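Local coordinates for NAD-dependent protein deacylase 2 (Archaeoglobus fulgidus, PDB 4TWJ), which removes acyl groups, including acetyl, from protein lysines using NAD+, and deacetylates the archaeal chromatin protein Alba, which tightens its hold on DNA and represses transcription, at residues F21-I26 with V190-L194; I5-A9 with K241-V246; A181-F187 with L202-A206; C126-E131 with C150-G154; W64-M68 with F142-P148. All coordinates share one frame; numbering follows the deposited sequence.

Interaction 1: residues F21-I26 with V190-L194; sequences FTGAGI and VGSSL. With ACT (acetate ion), chain F.
Phe21 O takes the N-H of Val190 at 2.8 Å, met almost head-on (C=O...N angle 170°), and two residues along Gly23 N gives a longer bond, 3.3 Å, to Val190 O. The CA-H of Thr22 leans on that same carbonyl. This is the parallel ladder of strands 18-22 and 186-190, caught where both run out into loops. Beyond it the backbones close to 3.8 Å between Gly25 CA and Gly191 CA, and a side chain on either glycine would collide with the facing segment. On the flank, the Phe21 ring sets CE2 3.5 Å from Leu194 CD2 and has Ser192 OG in its plane at the edge. That hydroxyl, trans to its own backbone N (chi1 179°), accepts from Leu194 N at 3.2 Å, closing an ST turn, and also bonds Gln100. Losing the hydroxyl to an alanine here would probably leave Leu194 N and Gln100 without this partner and the turn freer to shift. An acetate, probably from the crystallisation liquor, bridges the two loops: its O receives Ser193 N at 2.8 Å and its OXT receives Ala24 N at 3.2 Å. Further out, Thr22 OG1 is bonded to Thr99 and His106. Glycine-rich turns at the C-terminal ends of neighbouring parallel strands are where Rossmann-type folds bind dinucleotides, and Gly23-Ile26 and Gly191-Ser193 indeed bind NAD+.

Interaction 2: residues I5-A9 with K241-V246; sequences IRKAA and KIVEEV
Ala9 is the small bump of this contact: its methyl pushes into a hollow on helix 235-249 walled by Ile242, Glu245 and Val246. Ala9 CB lies 3.3 Å from Glu245 CG and 3.7 Å from Val246 CG2, with the carbonyl oxygen of Ile242 at the floor. Because the residue there is so small, the axes of the two segments approach to 8.6 Å, with a crossing angle of -57°. One turn back the roles reverse. Ile242 sends its CG1-CD1 arm into the groove between Ile5 and Ala8, CG1 resting 4.0 Å from Ile5 CG2 while CD1 reaches Ala8 CB at 4.1 Å. Helices 2-14 and 235-249, from the two ends of the chain, thus pack side by side against the parallel sheet of the Rossmann-type domain, where Ile242 also touches Ile231 on the edge strand 229-232. Alongside Ala9, Glu245 leaves its helix with CG on the side opposite its own N (chi1 -175°), then bends at chi2 and lays its carboxylate beside the aliphatic part of Arg6, with OE2 3.5 Å from Arg6 CG. The opposite charges do not meet: OE1 forms its salt bridge with Arg248 instead. A water completes the seam, donating to Glu245 OE2 at 2.8 Å and to Arg6 O. Toward the start of both segments, Ile5 CD1 reaches the aliphatic chain of Lys241, crossing it at a slant.

Interaction 3: residues A181-F187 with L202-A206; sequences AKHCDAF and LPYIA
Phe187, Ala206 and Ala181 carry this contact, each with more than 60 Å² of its surface covered by the facing segment. The Phe187 ring leaves strand 186-190 toward helix 201-208, swung far from its own N-H by a chi1 of -165°, and spreads over the side of that helix. Phe187 CD1 touches the Ala206 methyl, 3.5 Å from its CB, while across the ring CE2 comes 3.8 Å from Pro203 CB. Between them the CA-H of Pro203 makes an off-centre CH-pi contact, CA 4.2 Å from the ring centroid and 29° off its normal. CZ of the ring ends near the backbone carbon and CB of Leu202. Cys184 SG lies in the ring plane at its edge and also meets the Ala206 methyl at 3.9 Å, so that methyl is wedged among ring, sulfur and the end of helix 171-182. There Ala181 takes over. Ala181 CB sits in the hollow between Leu202 and Ile205, 3.5 Å from Leu202 O and 3.8 Å from Ile205 CG2, and the Ala181 carbonyl oxygen accepts a CA-H...O contact from Ala206 CA at 3.2 Å. Two alanines facing each other let the helices approach this closely. Lys182 shields the outer side, its CG pressed against Ile205 CG2 at 3.5 Å, tighter than ordinary van der Waals packing. In the fold, helix 201-208 is the crossover of the beta-alpha-beta unit joining strands 186-190 and 212-217; Met213 on the latter also touches Phe187, Pro203 and Ala206, and Leu202 packs on Phe21 of strand 18-22 and on helix 171-182.

Interaction 4: residues C126-E131 with C150-G154; sequences CLDCHE and CRKCG. With ZN (zinc ion), chain C.
The carboxylate of Glu131 meets the ammonium of Lys152 at 2.7 Å, OE1 to NZ, in a salt bridge. The lysine comes to the syn side of OE1 but stands 33° out of the carboxylate plane, and the two chains cross at about a right angle. At the other oxygen a water donates to OE2 at 2.8 Å while accepting from Lys152 NZ, so carboxylate, ammonium and water form a closed ring at the surface. Next to this pair sits the zinc ion, held by the sulfurs of Cys126, Cys129, Cys150 and Cys153, each SG 2.3 Å from the metal. The two halves are near copies. The leading cysteines, Cys126 and Cys150, point SG directly away from their backbone N, whereas Cys129 and Cys153 tuck theirs between N and carbonyl carbon; in this way all four converge from two turns. Backbone N-H groups grip the leading sulfurs: Cys129 N reaches Cys126 SG at 3.5 Å in a nearly straight bond (177°), and Cys153 N makes a weak one to Cys150 SG at 3.6 Å. Such donors would be expected to draw charge off the thiolates and steady them on the metal. In the second turn Gly154 N bonds Cys150 O at 2.8 Å, while Asp128 OD1 outside ties to Ser155. Paired CxxC turns of the rubredoxin-knuckle kind build the four-cysteine structural zinc site of the sirtuin small domain.

Interaction 5: residues W64-M68 with F142-P148; sequences WEFSM and FNKGEIP
Pro148 leans the CG-CD side of its ring on one face of the Trp64 indole: its CG hangs 3.5 Å from the centroid of the six-membered ring, only 7° off the normal, while its CD sits over CD2. This CH-pi contact joins helix 60-73 to the segment leading from helix 139-143, through a Schellman motif at Gly145, toward the zinc-binding turns, within the small domain of the sirtuin fold. The rim of the indole meets a second aromatic. Phe142 CE1 comes 3.8 Å from Trp64 CE3, near the indole plane, and the planes stand 74° apart. Trp64 NE1 is hydrogen-bonded to Val158 O, which helps to hold the ring's rotation. A leucine in place of Trp64 would probably leave Pro148 without its aromatic bed and Val158 O without its N-H, and open a gap beside Phe142. Phe142, extended away from its own N at chi1 176°, threads its ring between Trp64 and Met68, where Met68 CG presses on CE1 at 3.4 Å. The sulfur adds a slanting Met-aromatic contact, Met68 SD 5.2 Å from the Phe142 centroid. Beyond the ring, Phe142 and Ser67 also pack on the modified side chain of the bound peptide, which puts this contact in the wall of the acyl-lysine site. Ile147 CG2 touches Trp64 CB at 3.7 Å. Met68 stretches out straight, and its CE ends 3.4 Å from Gly145 C, against the turn itself.

In the fold
Interactions 1, 2 and 3 belong to the Rossmann-type sheet. Interaction 1 sits close to the middle of the chain; interaction 3, centres about 15 Å away, touches it through Phe21 and Phe187, and both use the neighbouring strands 18-22 and 186-190. Interaction 2 pairs the helices near the two chain ends, so along the sequence all the others are nested inside it. Interactions 4 and 5 lie together on the far side, centres about 17 Å apart and crossing in sequence. Interaction 4 stands about 49 Å from interaction 2 between centres. The NAD+-binding loops of interaction 1 belong to the Rossmann-type domain, by the cleft between it and the small domain; the centres of interactions 1 and 4 are about 34 Å apart, consistent with a structural role for the zinc.

Interaction 1: residues F21-I26 with V190-L194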
# COMPACT_ATOMS: atom_id res chain seq x y z
N PHE A 21 3.37 6.85 -1.17
CA PHE A 21 3.41 5.50 -1.73
C PHE A 21 3.75 4.56 -0.58
O PHE A 21 4.78 4.74 0.07
CB PHE A 21 4.48 5.46 -2.83
CG PHE A 21 4.70 4.10 -3.44
CD1 PHE A 21 4.15 3.78 -4.68
CD2 PHE A 21 5.53 3.16 -2.82
CE1 PHE A 21 4.39 2.55 -5.27
CE2 PHE A 21 5.77 1.93 -3.41
CZ PHE A 21 5.20 1.63 -4.63
N THR A 22 2.89 3.57 -0.32
CA THR A 22 3.10 2.69 0.83
C THR A 22 3.10 1.21 0.49
O THR A 22 2.45 0.77 -0.46
CB THR A 22 2.04 2.94 1.93
OG1 THR A 22 0.74 2.54 1.47
CG2 THR A 22 2.01 4.42 2.31
N GLY A 23 3.83 0.45 1.31
CA GLY A 23 3.88 -1.00 1.22
C GLY A 23 3.70 -1.64 2.58
O GLY A 23 3.25 -0.98 3.53
N ALA A 24 4.07 -2.91 2.68
CA ALA A 24 3.75 -3.74 3.85
C ALA A 24 4.38 -3.26 5.16
O ALA A 24 3.88 -3.60 6.24
CB ALA A 24 4.14 -5.19 3.59
N GLY A 25 5.46 -2.48 5.08
CA GLY A 25 6.14 -1.96 6.27
C GLY A 25 5.26 -1.13 7.19
O GLY A 25 5.50 -1.06 8.40
N ILE A 26 4.23 -0.50 6.62
CA ILE A 26 3.29 0.32 7.39
C ILE A 26 2.12 -0.51 7.98
O ILE A 26 1.44 -0.06 8.90
CB ILE A 26 2.75 1.47 6.50
CG1 ILE A 26 2.30 2.66 7.35
CG2 ILE A 26 1.62 1.00 5.59
CD1 ILE A 26 1.82 3.84 6.52
N VAL A 190 6.81 5.10 1.94
CA VAL A 190 6.77 4.69 3.35
C VAL A 190 6.52 3.18 3.46
O VAL A 190 5.48 2.68 3.03
CB VAL A 190 5.67 5.43 4.14
CG1 VAL A 190 5.74 5.08 5.63
CG2 VAL A 190 5.77 6.94 3.94
N GLY A 191 7.48 2.46 4.05
CA GLY A 191 7.30 1.04 4.31
C GLY A 191 7.24 0.16 3.08
O GLY A 191 6.42 -0.75 3.01
N SER A 192 8.11 0.43 2.11
CA SER A 192 8.27 -0.46 0.95
C SER A 192 9.73 -0.62 0.57
O SER A 192 10.50 0.34 0.57
CB SER A 192 7.49 0.07 -0.25
OG SER A 192 7.66 -0.78 -1.38
N SER A 193 10.12 -1.85 0.23
CA SER A 193 11.48 -2.14 -0.23
C SER A 193 11.64 -1.95 -1.74
O SER A 193 12.75 -2.07 -2.27
CB SER A 193 11.91 -3.56 0.19
OG SER A 193 10.91 -4.51 -0.12
N LEU A 194 10.54 -1.66 -2.43
CA LEU A 194 10.56 -1.34 -3.86
C LEU A 194 11.14 -2.48 -4.71
O LEU A 194 11.95 -2.26 -5.61
CB LEU A 194 11.28 -0.01 -4.12
CG LEU A 194 10.69 1.17 -3.34
CD1 LEU A 194 11.52 2.43 -3.51
CD2 LEU A 194 9.25 1.42 -3.78
C ACT F . 7.52 -4.30 1.13
O ACT F . 8.49 -4.17 0.35
OXT ACT F . 6.34 -4.14 0.73
CH3 ACT F . 7.78 -4.63 2.56

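Interaction 2: residues I5-A9 with K241-V246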
# COMPACT_ATOMS: atom_id res chain seq x y z
N ILE A 5 14.03 14.55 9.00
CA ILE A 5 12.61 14.80 9.25
C ILE A 5 12.25 16.24 8.86
O ILE A 5 11.24 16.47 8.20
CB ILE A 5 12.22 14.50 10.72
CG1 ILE A 5 12.14 12.99 10.94
CG2 ILE A 5 10.89 15.14 11.09
CD1 ILE A 5 12.17 12.56 12.39
N ARG A 6 13.08 17.20 9.27
CA ARG A 6 12.86 18.60 8.92
C ARG A 6 12.96 18.85 7.42
O ARG A 6 12.19 19.65 6.87
CB ARG A 6 13.83 19.52 9.68
CG ARG A 6 13.50 19.69 11.15
CD ARG A 6 14.23 20.87 11.76
NE ARG A 6 15.68 20.71 11.68
CZ ARG A 6 16.42 19.98 12.52
NH1 ARG A 6 17.73 19.91 12.34
NH2 ARG A 6 15.86 19.34 13.55
N LYS A 7 13.90 18.18 6.75
CA LYS A 7 14.05 18.28 5.30
C LYS A 7 12.81 17.75 4.59
O LYS A 7 12.32 18.37 3.65
CB LYS A 7 15.29 17.52 4.83
N ALA A 8 12.31 16.60 5.05
CA ALA A 8 11.08 16.04 4.49
C ALA A 8 9.90 16.99 4.69
O ALA A 8 9.10 17.19 3.78
CB ALA A 8 10.78 14.68 5.11
N ALA A 9 9.80 17.57 5.89
CA ALA A 9 8.73 18.51 6.21
C ALA A 9 8.78 19.76 5.32
O ALA A 9 7.75 20.23 4.85
CB ALA A 9 8.80 18.91 7.68
N LYS A 241 5.94 13.01 13.45
CA LYS A 241 6.94 14.07 13.62
C LYS A 241 7.05 14.95 12.38
O LYS A 241 7.20 16.17 12.49
CB LYS A 241 8.30 13.49 13.98
CG LYS A 241 8.36 12.88 15.36
CD LYS A 241 9.72 12.29 15.67
CE LYS A 241 9.67 11.38 16.88
NZ LYS A 241 9.18 12.08 18.09
N ILE A 242 6.97 14.33 11.20
CA ILE A 242 6.95 15.08 9.95
C ILE A 242 5.73 16.01 9.90
O ILE A 242 5.87 17.19 9.58
CB ILE A 242 6.97 14.16 8.71
CG1 ILE A 242 8.31 13.43 8.61
CG2 ILE A 242 6.73 14.97 7.44
CD1 ILE A 242 8.37 12.38 7.53
N VAL A 243 4.55 15.48 10.24
CA VAL A 243 3.32 16.28 10.22
C VAL A 243 3.43 17.47 11.17
O VAL A 243 3.09 18.60 10.80
CB VAL A 243 2.08 15.43 10.59
CG1 VAL A 243 0.85 16.32 10.76
CG2 VAL A 243 1.81 14.38 9.52
N GLU A 244 3.92 17.23 12.39
CA GLU A 244 4.07 18.32 13.36
C GLU A 244 5.00 19.41 12.84
O GLU A 244 4.71 20.60 12.99
CB GLU A 244 4.56 17.78 14.71
CG GLU A 244 3.56 16.88 15.43
CD GLU A 244 2.21 17.55 15.67
OE1 GLU A 244 2.08 18.26 16.69
OE2 GLU A 244 1.28 17.35 14.86
N GLU A 245 6.09 19.02 12.18
CA GLU A 245 7.04 19.98 11.61
C GLU A 245 6.42 20.75 10.44
O GLU A 245 6.61 21.96 10.32
CB GLU A 245 8.31 19.26 11.15
CG GLU A 245 9.42 20.17 10.64
CD GLU A 245 10.06 21.03 11.72
OE1 GLU A 245 9.79 20.84 12.92
OE2 GLU A 245 10.86 21.92 11.35
N VAL A 246 5.66 20.06 9.60
CA VAL A 246 4.95 20.71 8.50
C VAL A 246 3.98 21.76 9.05
O VAL A 246 3.91 22.87 8.54
CB VAL A 246 4.18 19.69 7.64
CG1 VAL A 246 3.29 20.39 6.62
CG2 VAL A 246 5.14 18.75 6.93
O HOH W 1 11.63 21.93 8.68

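Interaction 3: residues A181-F187 with L202-A206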
# COMPACT_ATOMS: atom_id res chain seq x y z
N ALA A 181 2.25 9.97 -10.26
CA ALA A 181 3.72 9.97 -10.23
C ALA A 181 4.31 10.97 -11.22
O ALA A 181 5.27 11.67 -10.89
CB ALA A 181 4.26 8.58 -10.50
N LYS A 182 3.72 11.06 -12.41
CA LYS A 182 4.22 11.95 -13.47
C LYS A 182 4.03 13.43 -13.17
O LYS A 182 4.75 14.26 -13.73
CB LYS A 182 3.54 11.62 -14.80
CG LYS A 182 4.03 10.33 -15.43
CD LYS A 182 3.18 9.91 -16.61
CE LYS A 182 3.50 10.68 -17.87
NZ LYS A 182 3.38 9.77 -19.05
N HIS A 183 3.06 13.76 -12.32
CA HIS A 183 2.68 15.15 -12.12
C HIS A 183 2.67 15.60 -10.66
O HIS A 183 1.95 16.52 -10.29
CB HIS A 183 1.35 15.41 -12.82
CG HIS A 183 1.41 15.14 -14.29
ND1 HIS A 183 0.81 14.05 -14.88
CD2 HIS A 183 2.09 15.78 -15.28
CE1 HIS A 183 1.09 14.06 -16.17
NE2 HIS A 183 1.86 15.09 -16.44
N CYS A 184 3.50 14.95 -9.85
CA CYS A 184 3.69 15.36 -8.47
C CYS A 184 5.03 16.08 -8.37
O CYS A 184 5.91 15.88 -9.20
CB CYS A 184 3.67 14.14 -7.53
SG CYS A 184 5.08 13.02 -7.69
N ASP A 185 5.17 16.94 -7.36
CA ASP A 185 6.47 17.55 -7.09
C ASP A 185 7.11 17.04 -5.80
O ASP A 185 8.23 17.43 -5.46
CB ASP A 185 6.39 19.08 -7.08
CG ASP A 185 5.38 19.62 -6.09
OD1 ASP A 185 4.68 18.84 -5.41
OD2 ASP A 185 5.26 20.86 -6.00
N ALA A 186 6.41 16.15 -5.10
CA ALA A 186 6.96 15.44 -3.96
C ALA A 186 6.39 14.03 -3.92
O ALA A 186 5.19 13.84 -4.11
CB ALA A 186 6.64 16.18 -2.67
N PHE A 187 7.25 13.05 -3.68
CA PHE A 187 6.85 11.64 -3.70
C PHE A 187 7.51 10.98 -2.50
O PHE A 187 8.74 10.92 -2.43
CB PHE A 187 7.29 10.99 -5.01
CG PHE A 187 6.65 9.66 -5.29
CD1 PHE A 187 5.56 9.57 -6.15
CD2 PHE A 187 7.15 8.49 -4.73
CE1 PHE A 187 4.98 8.34 -6.43
CE2 PHE A 187 6.57 7.26 -5.00
CZ PHE A 187 5.48 7.19 -5.86
N LEU A 202 6.81 3.25 -10.04
CA LEU A 202 6.21 4.55 -9.78
C LEU A 202 7.16 5.59 -9.17
O LEU A 202 7.16 6.74 -9.62
CB LEU A 202 4.92 4.38 -8.95
CG LEU A 202 3.81 3.69 -9.75
CD1 LEU A 202 2.73 3.16 -8.83
CD2 LEU A 202 3.22 4.63 -10.79
N PRO A 203 7.96 5.22 -8.15
CA PRO A 203 8.94 6.21 -7.67
C PRO A 203 9.96 6.64 -8.72
O PRO A 203 10.39 7.79 -8.71
CB PRO A 203 9.63 5.51 -6.49
CG PRO A 203 9.11 4.10 -6.47
CD PRO A 203 7.83 4.09 -7.23
N TYR A 204 10.34 5.74 -9.62
CA TYR A 204 11.26 6.10 -10.70
C TYR A 204 10.60 7.07 -11.69
O TYR A 204 11.26 7.97 -12.20
CB TYR A 204 11.75 4.86 -11.44
CG TYR A 204 12.63 3.98 -10.59
CD1 TYR A 204 13.93 4.36 -10.27
CD2 TYR A 204 12.16 2.77 -10.10
CE1 TYR A 204 14.74 3.55 -9.49
CE2 TYR A 204 12.96 1.95 -9.32
CZ TYR A 204 14.25 2.34 -9.02
OH TYR A 204 15.04 1.52 -8.25
N ILE A 205 9.32 6.87 -11.96
CA ILE A 205 8.57 7.79 -12.80
C ILE A 205 8.52 9.19 -12.17
O ILE A 205 8.73 10.19 -12.86
CB ILE A 205 7.14 7.27 -13.07
CG1 ILE A 205 7.19 6.05 -13.98
CG2 ILE A 205 6.26 8.36 -13.67
CD1 ILE A 205 5.88 5.28 -14.07
N ALA A 206 8.25 9.25 -10.87
CA ALA A 206 8.21 10.54 -10.16
C ALA A 206 9.58 11.22 -10.17
O ALA A 206 9.68 12.43 -10.38
CB ALA A 206 7.72 10.34 -8.74

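Interaction 4: residues C126-E131 with C150-G154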
# COMPACT_ATOMS: atom_id res chain seq x y z
N CYS A 126 -16.24 -16.25 -6.76
CA CYS A 126 -16.03 -17.68 -6.97
C CYS A 126 -15.57 -17.90 -8.41
O CYS A 126 -16.27 -17.53 -9.35
CB CYS A 126 -17.31 -18.46 -6.71
SG CYS A 126 -17.19 -20.21 -7.12
N LEU A 127 -14.41 -18.52 -8.57
CA LEU A 127 -13.85 -18.74 -9.91
C LEU A 127 -14.62 -19.77 -10.74
O LEU A 127 -14.48 -19.80 -11.96
CB LEU A 127 -12.38 -19.17 -9.82
CG LEU A 127 -11.42 -18.23 -9.09
CD1 LEU A 127 -9.99 -18.71 -9.28
CD2 LEU A 127 -11.56 -16.79 -9.55
N ASP A 128 -15.41 -20.62 -10.08
CA ASP A 128 -16.16 -21.66 -10.77
C ASP A 128 -17.53 -21.19 -11.29
O ASP A 128 -17.84 -21.38 -12.46
CB ASP A 128 -16.32 -22.90 -9.88
CG ASP A 128 -15.04 -23.72 -9.79
OD1 ASP A 128 -14.69 -24.14 -8.67
OD2 ASP A 128 -14.39 -23.95 -10.83
N CYS A 129 -18.35 -20.60 -10.41
CA CYS A 129 -19.70 -20.16 -10.81
C CYS A 129 -19.86 -18.64 -10.88
O CYS A 129 -20.94 -18.15 -11.23
CB CYS A 129 -20.74 -20.75 -9.86
SG CYS A 129 -20.92 -19.87 -8.29
N HIS A 130 -18.80 -17.90 -10.56
CA HIS A 130 -18.74 -16.43 -10.72
C HIS A 130 -19.63 -15.65 -9.75
O HIS A 130 -19.89 -14.46 -9.95
CB HIS A 130 -19.02 -16.04 -12.18
CG HIS A 130 -18.33 -16.93 -13.18
ND1 HIS A 130 -16.98 -16.84 -13.45
CD2 HIS A 130 -18.80 -17.93 -13.95
CE1 HIS A 130 -16.65 -17.75 -14.35
NE2 HIS A 130 -17.74 -18.42 -14.67
N GLU A 131 -20.06 -16.31 -8.67
CA GLU A 131 -20.79 -15.64 -7.60
C GLU A 131 -19.91 -14.58 -6.95
O GLU A 131 -18.70 -14.78 -6.82
CB GLU A 131 -21.22 -16.67 -6.54
CG GLU A 131 -22.28 -16.19 -5.58
CD GLU A 131 -23.67 -16.06 -6.21
OE1 GLU A 131 -23.84 -16.34 -7.41
OE2 GLU A 131 -24.59 -15.66 -5.48
N CYS A 150 -17.61 -21.10 -1.58
CA CYS A 150 -18.76 -20.55 -2.28
C CYS A 150 -20.04 -21.20 -1.78
O CYS A 150 -20.18 -22.42 -1.83
CB CYS A 150 -18.64 -20.77 -3.77
SG CYS A 150 -20.00 -20.08 -4.73
N ARG A 151 -20.97 -20.39 -1.29
CA ARG A 151 -22.23 -20.92 -0.77
C ARG A 151 -23.12 -21.47 -1.88
O ARG A 151 -23.85 -22.44 -1.67
CB ARG A 151 -22.98 -19.85 0.03
CG ARG A 151 -24.26 -20.36 0.68
CD ARG A 151 -24.86 -19.32 1.61
NE ARG A 151 -24.09 -19.15 2.84
CZ ARG A 151 -24.42 -19.65 4.04
NH1 ARG A 151 -23.64 -19.41 5.09
NH2 ARG A 151 -25.52 -20.37 4.21
N LYS A 152 -23.07 -20.86 -3.06
CA LYS A 152 -23.91 -21.31 -4.16
C LYS A 152 -23.52 -22.71 -4.64
O LYS A 152 -24.35 -23.61 -4.66
CB LYS A 152 -23.88 -20.32 -5.33
CG LYS A 152 -24.73 -20.76 -6.51
CD LYS A 152 -24.93 -19.65 -7.53
CE LYS A 152 -25.99 -18.66 -7.08
NZ LYS A 152 -26.19 -17.58 -8.09
N CYS A 153 -22.25 -22.88 -5.01
CA CYS A 153 -21.80 -24.11 -5.67
C CYS A 153 -20.86 -25.00 -4.84
O CYS A 153 -20.58 -26.13 -5.24
CB CYS A 153 -21.14 -23.76 -7.01
SG CYS A 153 -19.43 -23.20 -6.88
N GLY A 154 -20.40 -24.49 -3.70
CA GLY A 154 -19.56 -25.27 -2.78
C GLY A 154 -18.06 -25.20 -3.06
O GLY A 154 -17.28 -25.81 -2.35
ZN ZN C . -19.40 -20.86 -6.84
O HOH W 2 -27.29 -15.51 -6.29

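Interaction 5: residues W64-M68 with F142-P148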
# COMPACT_ATOMS: atom_id res chain seq x y z
N TRP A 64 -5.65 -19.29 1.67
CA TRP A 64 -6.50 -18.87 2.79
C TRP A 64 -5.88 -19.17 4.16
O TRP A 64 -5.98 -18.36 5.07
CB TRP A 64 -7.90 -19.46 2.65
CG TRP A 64 -8.72 -18.74 1.62
CD1 TRP A 64 -9.22 -19.25 0.45
CD2 TRP A 64 -9.10 -17.37 1.65
NE1 TRP A 64 -9.91 -18.27 -0.23
CE2 TRP A 64 -9.85 -17.11 0.49
CE3 TRP A 64 -8.89 -16.33 2.57
CZ2 TRP A 64 -10.38 -15.85 0.21
CZ3 TRP A 64 -9.43 -15.09 2.31
CH2 TRP A 64 -10.17 -14.86 1.13
N GLU A 65 -5.24 -20.33 4.29
CA GLU A 65 -4.54 -20.67 5.54
C GLU A 65 -3.37 -19.71 5.79
O GLU A 65 -3.12 -19.30 6.92
CB GLU A 65 -4.06 -22.12 5.52
CG GLU A 65 -5.18 -23.16 5.48
CD GLU A 65 -5.96 -23.27 6.78
OE1 GLU A 65 -7.08 -23.83 6.75
OE2 GLU A 65 -5.46 -22.81 7.83
N PHE A 66 -2.66 -19.36 4.72
CA PHE A 66 -1.59 -18.36 4.81
C PHE A 66 -2.14 -17.01 5.26
O PHE A 66 -1.56 -16.36 6.12
CB PHE A 66 -0.87 -18.23 3.47
CG PHE A 66 0.13 -17.12 3.42
CD1 PHE A 66 1.31 -17.19 4.16
CD2 PHE A 66 -0.10 -15.99 2.64
CE1 PHE A 66 2.24 -16.16 4.12
CE2 PHE A 66 0.83 -14.96 2.59
CZ PHE A 66 2.00 -15.04 3.34
N SER A 67 -3.28 -16.61 4.69
CA SER A 67 -3.91 -15.34 5.04
C SER A 67 -4.35 -15.30 6.50
O SER A 67 -4.30 -14.25 7.14
CB SER A 67 -5.11 -15.06 4.12
OG SER A 67 -4.70 -14.92 2.77
N MET A 68 -4.80 -16.45 7.02
CA MET A 68 -5.19 -16.55 8.43
C MET A 68 -3.99 -16.35 9.35
O MET A 68 -4.12 -15.74 10.41
CB MET A 68 -5.82 -17.91 8.71
CG MET A 68 -7.20 -18.07 8.12
SD MET A 68 -7.75 -19.78 8.14
CE MET A 68 -9.38 -19.59 7.41
N PHE A 142 -13.82 -16.93 8.80
CA PHE A 142 -12.38 -16.76 8.57
C PHE A 142 -11.61 -16.64 9.88
O PHE A 142 -10.57 -17.29 10.06
CB PHE A 142 -12.15 -15.54 7.69
CG PHE A 142 -10.70 -15.21 7.46
CD1 PHE A 142 -9.97 -15.88 6.49
CD2 PHE A 142 -10.07 -14.22 8.20
CE1 PHE A 142 -8.64 -15.57 6.26
CE2 PHE A 142 -8.74 -13.90 7.98
CZ PHE A 142 -8.03 -14.58 7.01
N ASN A 143 -12.13 -15.84 10.81
CA ASN A 143 -11.47 -15.66 12.11
C ASN A 143 -11.47 -16.93 12.98
O ASN A 143 -10.63 -17.05 13.88
CB ASN A 143 -12.10 -14.48 12.88
CG ASN A 143 -11.75 -13.13 12.27
OD1 ASN A 143 -10.80 -12.99 11.51
ND2 ASN A 143 -12.54 -12.11 12.62
N LYS A 144 -12.39 -17.85 12.69
CA LYS A 144 -12.44 -19.18 13.32
C LYS A 144 -11.65 -20.24 12.56
O LYS A 144 -11.67 -21.42 12.94
CB LYS A 144 -13.89 -19.68 13.39
CG LYS A 144 -14.88 -18.74 14.04
CD LYS A 144 -14.62 -18.58 15.53
CE LYS A 144 -15.94 -18.43 16.28
NZ LYS A 144 -16.82 -17.39 15.68
N GLY A 145 -11.00 -19.85 11.47
CA GLY A 145 -10.20 -20.79 10.69
C GLY A 145 -11.00 -21.59 9.67
O GLY A 145 -10.51 -22.60 9.15
N GLU A 146 -12.22 -21.15 9.38
CA GLU A 146 -13.01 -21.78 8.33
C GLU A 146 -12.79 -21.01 7.04
O GLU A 146 -13.10 -19.83 6.96
CB GLU A 146 -14.49 -21.80 8.73
CG GLU A 146 -14.77 -22.85 9.79
CD GLU A 146 -16.02 -22.58 10.61
OE1 GLU A 146 -16.53 -23.54 11.23
OE2 GLU A 146 -16.48 -21.42 10.65
N ILE A 147 -12.20 -21.67 6.04
CA ILE A 147 -11.83 -20.96 4.82
C ILE A 147 -13.07 -20.56 4.03
O ILE A 147 -14.09 -21.26 4.07
CB ILE A 147 -10.88 -21.77 3.90
CG1 ILE A 147 -11.55 -23.03 3.37
CG2 ILE A 147 -9.58 -22.10 4.65
CD1 ILE A 147 -10.89 -23.58 2.12
N PRO A 148 -13.00 -19.43 3.31
CA PRO A 148 -14.09 -19.07 2.42
C PRO A 148 -14.42 -20.19 1.43
O PRO A 148 -13.51 -20.76 0.81
CB PRO A 148 -13.56 -17.83 1.70
CG PRO A 148 -12.66 -17.21 2.71
CD PRO A 148 -11.98 -18.37 3.38
O HOH W 3 -11.72 -20.22 -1.31